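Local coordinates for protein polysaccharide deacetylase (Ammonifex degensii, PDB 4WCJ) that probably removes N-acetyl groups from poly-beta-1,6-N-acetyl-D-glucosamine, as a zinc-binding family 4 carbohydrate esterase, at residues A[191-194]-A[195-199]; A[169-172]-A[173-176]. All blocks are in the same frame, centred on the assembly; numbering follows the deposited sequence.

Contact 1 of 2, residues A[191-194]-A[195-199]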
loop_
_atom_site.group_PDB
_atom_site.type_symbol
_atom_site.label_atom_id
_atom_site.label_comp_id
_atom_site.label_asym_id
_atom_site.label_seq_id
_atom_site.Cartn_x
_atom_site.Cartn_y
_atom_site.Cartn_z
ATOM N N ALA A 191 2.925 -10.821 13.967
ATOM C CA ALA A 191 3.718 -11.969 14.406
ATOM C C ALA A 191 4.109 -12.812 13.196
ATOM O O ALA A 191 5.251 -13.265 13.074
ATOM C CB ALA A 191 2.947 -12.812 15.405
ATOM N N CYS A 192 3.147 -13.006 12.301
ATOM C CA CYS A 192 3.351 -13.830 11.125
ATOM C C CYS A 192 4.399 -13.223 10.192
ATOM O O CYS A 192 5.279 -13.931 9.693
ATOM C CB CYS A 192 2.028 -14.035 10.387
ATOM S SG CYS A 192 2.176 -15.082 8.940
ATOM N N LEU A 193 4.319 -11.915 9.966
ATOM C CA LEU A 193 5.294 -11.237 9.109
ATOM C C LEU A 193 6.677 -11.265 9.747
ATOM O O LEU A 193 7.688 -11.372 9.056
ATOM C CB LEU A 193 4.870 -9.790 8.840
ATOM C CG LEU A 193 3.680 -9.627 7.905
ATOM C CD1 LEU A 193 3.317 -8.153 7.753
ATOM C CD2 LEU A 193 3.992 -10.258 6.570
ATOM N N LYS A 194 6.716 -11.164 11.071
ATOM C CA LYS A 194 7.982 -11.235 11.788
ATOM C C LYS A 194 8.591 -12.623 11.622
ATOM O O LYS A 194 9.787 -12.755 11.366
ATOM C CB LYS A 194 7.794 -10.909 13.273
ATOM C CG LYS A 194 9.090 -10.894 14.074
ATOM C CD LYS A 194 9.856 -9.604 13.853
ATOM C CE LYS A 194 11.177 -9.608 14.611
ATOM N NZ LYS A 194 11.023 -10.075 16.021
ATOM N N GLU A 195 7.762 -13.655 11.754
ATOM C CA GLU A 195 8.231 -15.028 11.615
ATOM C C GLU A 195 8.819 -15.295 10.229
ATOM O O GLU A 195 9.851 -15.948 10.104
ATOM C CB GLU A 195 7.103 -16.018 11.877
ATOM C CG GLU A 195 7.532 -17.462 11.691
ATOM C CD GLU A 195 6.362 -18.422 11.644
ATOM O OE1 GLU A 195 5.210 -17.972 11.833
ATOM O OE2 GLU A 195 6.595 -19.626 11.410
ATOM N N HIS A 196 8.161 -14.792 9.192
ATOM C CA HIS A 196 8.614 -15.051 7.835
ATOM C C HIS A 196 9.749 -14.125 7.402
ATOM O O HIS A 196 10.724 -14.573 6.798
ATOM C CB HIS A 196 7.449 -14.929 6.842
ATOM C CG HIS A 196 6.479 -16.069 6.897
ATOM N ND1 HIS A 196 5.177 -15.922 7.323
ATOM C CD2 HIS A 196 6.618 -17.375 6.565
ATOM C CE1 HIS A 196 4.556 -17.087 7.258
ATOM N NE2 HIS A 196 5.410 -17.986 6.805
ATOM N N LEU A 197 9.622 -12.841 7.697
ATOM C CA LEU A 197 10.535 -11.839 7.154
ATOM C C LEU A 197 11.590 -11.356 8.155
ATOM O O LEU A 197 12.538 -10.670 7.771
ATOM C CB LEU A 197 9.737 -10.646 6.629
ATOM C CG LEU A 197 8.634 -10.968 5.610
ATOM C CD1 LEU A 197 7.840 -9.704 5.279
ATOM C CD2 LEU A 197 9.176 -11.640 4.329
ATOM N N GLY A 198 11.415 -11.703 9.428
ATOM C CA GLY A 198 12.359 -11.324 10.471
ATOM C C GLY A 198 12.392 -9.832 10.752
ATOM O O GLY A 198 13.379 -9.314 11.275
ATOM N N LEU A 199 11.313 -9.141 10.399
ATOM C CA LEU A 199 11.247 -7.687 10.539
ATOM C C LEU A 199 10.004 -7.255 11.304
ATOM O O LEU A 199 8.930 -7.840 11.146
ATOM C CB LEU A 199 11.250 -7.010 9.163
ATOM C CG LEU A 199 12.425 -7.278 8.220
ATOM C CD1 LEU A 199 12.124 -6.702 6.840
ATOM C CD2 LEU A 199 13.712 -6.693 8.782
#
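Two first torsions bring Cys-192 and His-196 together: chi1 of -178° sets SG opposite the backbone N of Cys-192, and chi1 of -73° swings the His-196 imidazole back along the helix. The sulfur then lies in the plane of that ring, at its ND1–CE1 edge, with SG 3.5 Å from ND1 of His-196. The same ring nitrogen makes a weak, bent hydrogen bond to Cys-192 O (ND1 to O 3.1 Å, 125° at the hydrogen). Because His-196 N also donates to this oxygen, one carbonyl takes both a backbone and a side-chain N-H.

One residue further along, Leu-193 and Leu-197 run side by side, CD2 of the first 4.1 Å from CD1 of the second, while Leu-197 N holds Leu-193 O at 2.8 Å. The helix ends here. Gly-198 N still reaches Lys-194 O at 2.7 Å, but from above the carbonyl plane, and Gly-198 itself turns to positive phi. The chain comes back over Lys-194, whose aliphatic CD rests 3.4 Å from Leu-199 O.

This is the C-terminal end of helix 179-197, lying against helix 140-148 and strand 152-156 of the barrel: the His-196 ring stacks on Trp-140, Leu-197 packs on Ile-143 and Val-154, and Leu-193 reaches Trp-140, Val-154 and Leu-156.

Contact 2 of 2, residues A[169-172]-A[173-176]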
loop_
_atom_site.group_PDB
_atom_site.type_symbol
_atom_site.label_atom_id
_atom_site.label_comp_id
_atom_site.label_asym_id
_atom_site.label_seq_id
_atom_site.Cartn_x
_atom_site.Cartn_y
_atom_site.Cartn_z
ATOM N N LYS A 169 -23.136 -2.676 5.197
ATOM C CA LYS A 169 -22.443 -1.773 4.281
ATOM C C LYS A 169 -21.130 -1.252 4.859
ATOM O O LYS A 169 -20.837 -0.059 4.775
ATOM C CB LYS A 169 -23.344 -0.595 3.896
ATOM N N LYS A 170 -20.335 -2.156 5.426
ATOM C CA LYS A 170 -19.027 -1.802 5.973
ATOM C C LYS A 170 -18.152 -3.053 6.132
ATOM O O LYS A 170 -18.661 -4.170 6.095
ATOM C CB LYS A 170 -19.190 -1.075 7.312
ATOM C CG LYS A 170 -20.071 -1.786 8.317
ATOM C CD LYS A 170 -20.062 -1.050 9.650
ATOM C CE LYS A 170 -20.401 0.420 9.465
ATOM N NZ LYS A 170 -20.512 1.142 10.761
ATOM N N PRO A 171 -16.828 -2.872 6.294
ATOM C CA PRO A 171 -15.973 -4.051 6.483
ATOM C C PRO A 171 -16.273 -4.787 7.783
ATOM O O PRO A 171 -16.685 -4.156 8.761
ATOM C CB PRO A 171 -14.559 -3.463 6.522
ATOM C CG PRO A 171 -14.669 -2.126 5.902
ATOM C CD PRO A 171 -16.036 -1.631 6.223
ATOM N N VAL A 172 -16.056 -6.098 7.793
ATOM C CA VAL A 172 -16.296 -6.912 8.982
ATOM C C VAL A 172 -15.561 -6.403 10.227
ATOM O O VAL A 172 -16.064 -6.537 11.348
ATOM C CB VAL A 172 -15.887 -8.377 8.734
ATOM C CG1 VAL A 172 -16.810 -9.020 7.704
ATOM C CG2 VAL A 172 -14.421 -8.459 8.285
ATOM N N PHE A 173 -14.381 -5.815 10.046
ATOM C CA PHE A 173 -13.603 -5.397 11.206
ATOM C C PHE A 173 -14.074 -4.061 11.782
ATOM O O PHE A 173 -13.545 -3.601 12.801
ATOM C CB PHE A 173 -12.103 -5.338 10.873
ATOM C CG PHE A 173 -11.745 -4.383 9.768
ATOM C CD1 PHE A 173 -11.471 -3.052 10.043
ATOM C CD2 PHE A 173 -11.634 -4.826 8.461
ATOM C CE1 PHE A 173 -11.124 -2.173 9.032
ATOM C CE2 PHE A 173 -11.274 -3.950 7.443
ATOM C CZ PHE A 173 -11.028 -2.618 7.736
ATOM N N LEU A 174 -15.070 -3.447 11.152
ATOM C CA LEU A 174 -15.656 -2.214 11.682
ATOM C C LEU A 174 -17.066 -2.436 12.218
ATOM O O LEU A 174 -17.729 -1.491 12.648
ATOM C CB LEU A 174 -15.675 -1.118 10.613
ATOM C CG LEU A 174 -14.318 -0.676 10.063
ATOM C CD1 LEU A 174 -14.479 0.445 9.049
ATOM C CD2 LEU A 174 -13.366 -0.252 11.188
ATOM N N LEU A 175 -17.524 -3.684 12.177
ATOM C CA LEU A 175 -18.805 -4.065 12.763
ATOM C C LEU A 175 -18.760 -3.871 14.278
ATOM O O LEU A 175 -17.686 -3.933 14.880
ATOM C CB LEU A 175 -19.147 -5.518 12.417
ATOM C CG LEU A 175 -19.455 -5.792 10.946
ATOM C CD1 LEU A 175 -19.822 -7.252 10.732
ATOM C CD2 LEU A 175 -20.570 -4.878 10.470
ATOM N N PRO A 176 -19.921 -3.628 14.901
ATOM C CA PRO A 176 -19.947 -3.415 16.352
ATOM C C PRO A 176 -19.405 -4.607 17.137
ATOM O O PRO A 176 -19.639 -5.755 16.754
ATOM C CB PRO A 176 -21.439 -3.209 16.653
ATOM C CG PRO A 176 -22.053 -2.811 15.348
ATOM C CD PRO A 176 -21.262 -3.527 14.297
#
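Pro-171 lays its CB over one face of the Phe-173 ring, a CH-pi contact with CB 3.9 Å from the ring centroid and 29° off the normal. The closest approach is at one side of the ring, where Pro-171 CB comes within 3.4 Å of Phe-173 CE2. What folds the phenyl back onto the proline is its first torsion: at chi1 60°, CG of Phe-173 sits between its own backbone N and carbonyl carbon. The rest of the pyrrolidine is used by Leu-174, which runs alongside it and brings CD1 to 3.8 Å from Pro-171 CD. Farther along, the aliphatic part of Lys-170 crosses Leu-175 at a slant, with Lys-170 CG 3.8 Å from Leu-175 CD2.

The backbone makes these meetings possible by tightening into a short 3-10 turn straight after strand 170-171. Leu-174 N donates to Pro-171 O at 3.0 Å, nearly straight at the hydrogen (159°) but well above the carbonyl plane. A weak bond from Leu-175 N to Val-172 O, 3.3 Å long, follows it. Leu-175 also lays its CB and CG beside this Val-172 oxygen.

Before the turn, strand 170-171 pairs antiparallel with strand 164-165 in a small hairpin, where Lys-169 and Lys-170 both face Asp-165 in a G1 beta bulge. Trp-164 and Tyr-208 pack on Pro-171, and Pro-207 on Phe-173. The Phe-173 side chain lies about 7 Å from that of the zinc ligand His-162.

In the fold
Contact 2 comes first along the chain, spanning strand 170-171 and the turn that leads on to helix 179-197; contact 1 closes that same helix at its far end. Their centres are 27 Å apart and their nearest atoms about 15 Å, so the two never touch. Contact 2 belongs to the two-stranded hairpin with 164-165, whereas contact 1 packs against helix 140-148 and strand 152-156 of the parallel barrel sheet. The zinc ligand His-157, which follows that strand, is common ground: the side chains of Leu-193 and Phe-173 each lie about 8 Å from its own. Helix 179-197 therefore spans from the hairpin region to the barrel wall.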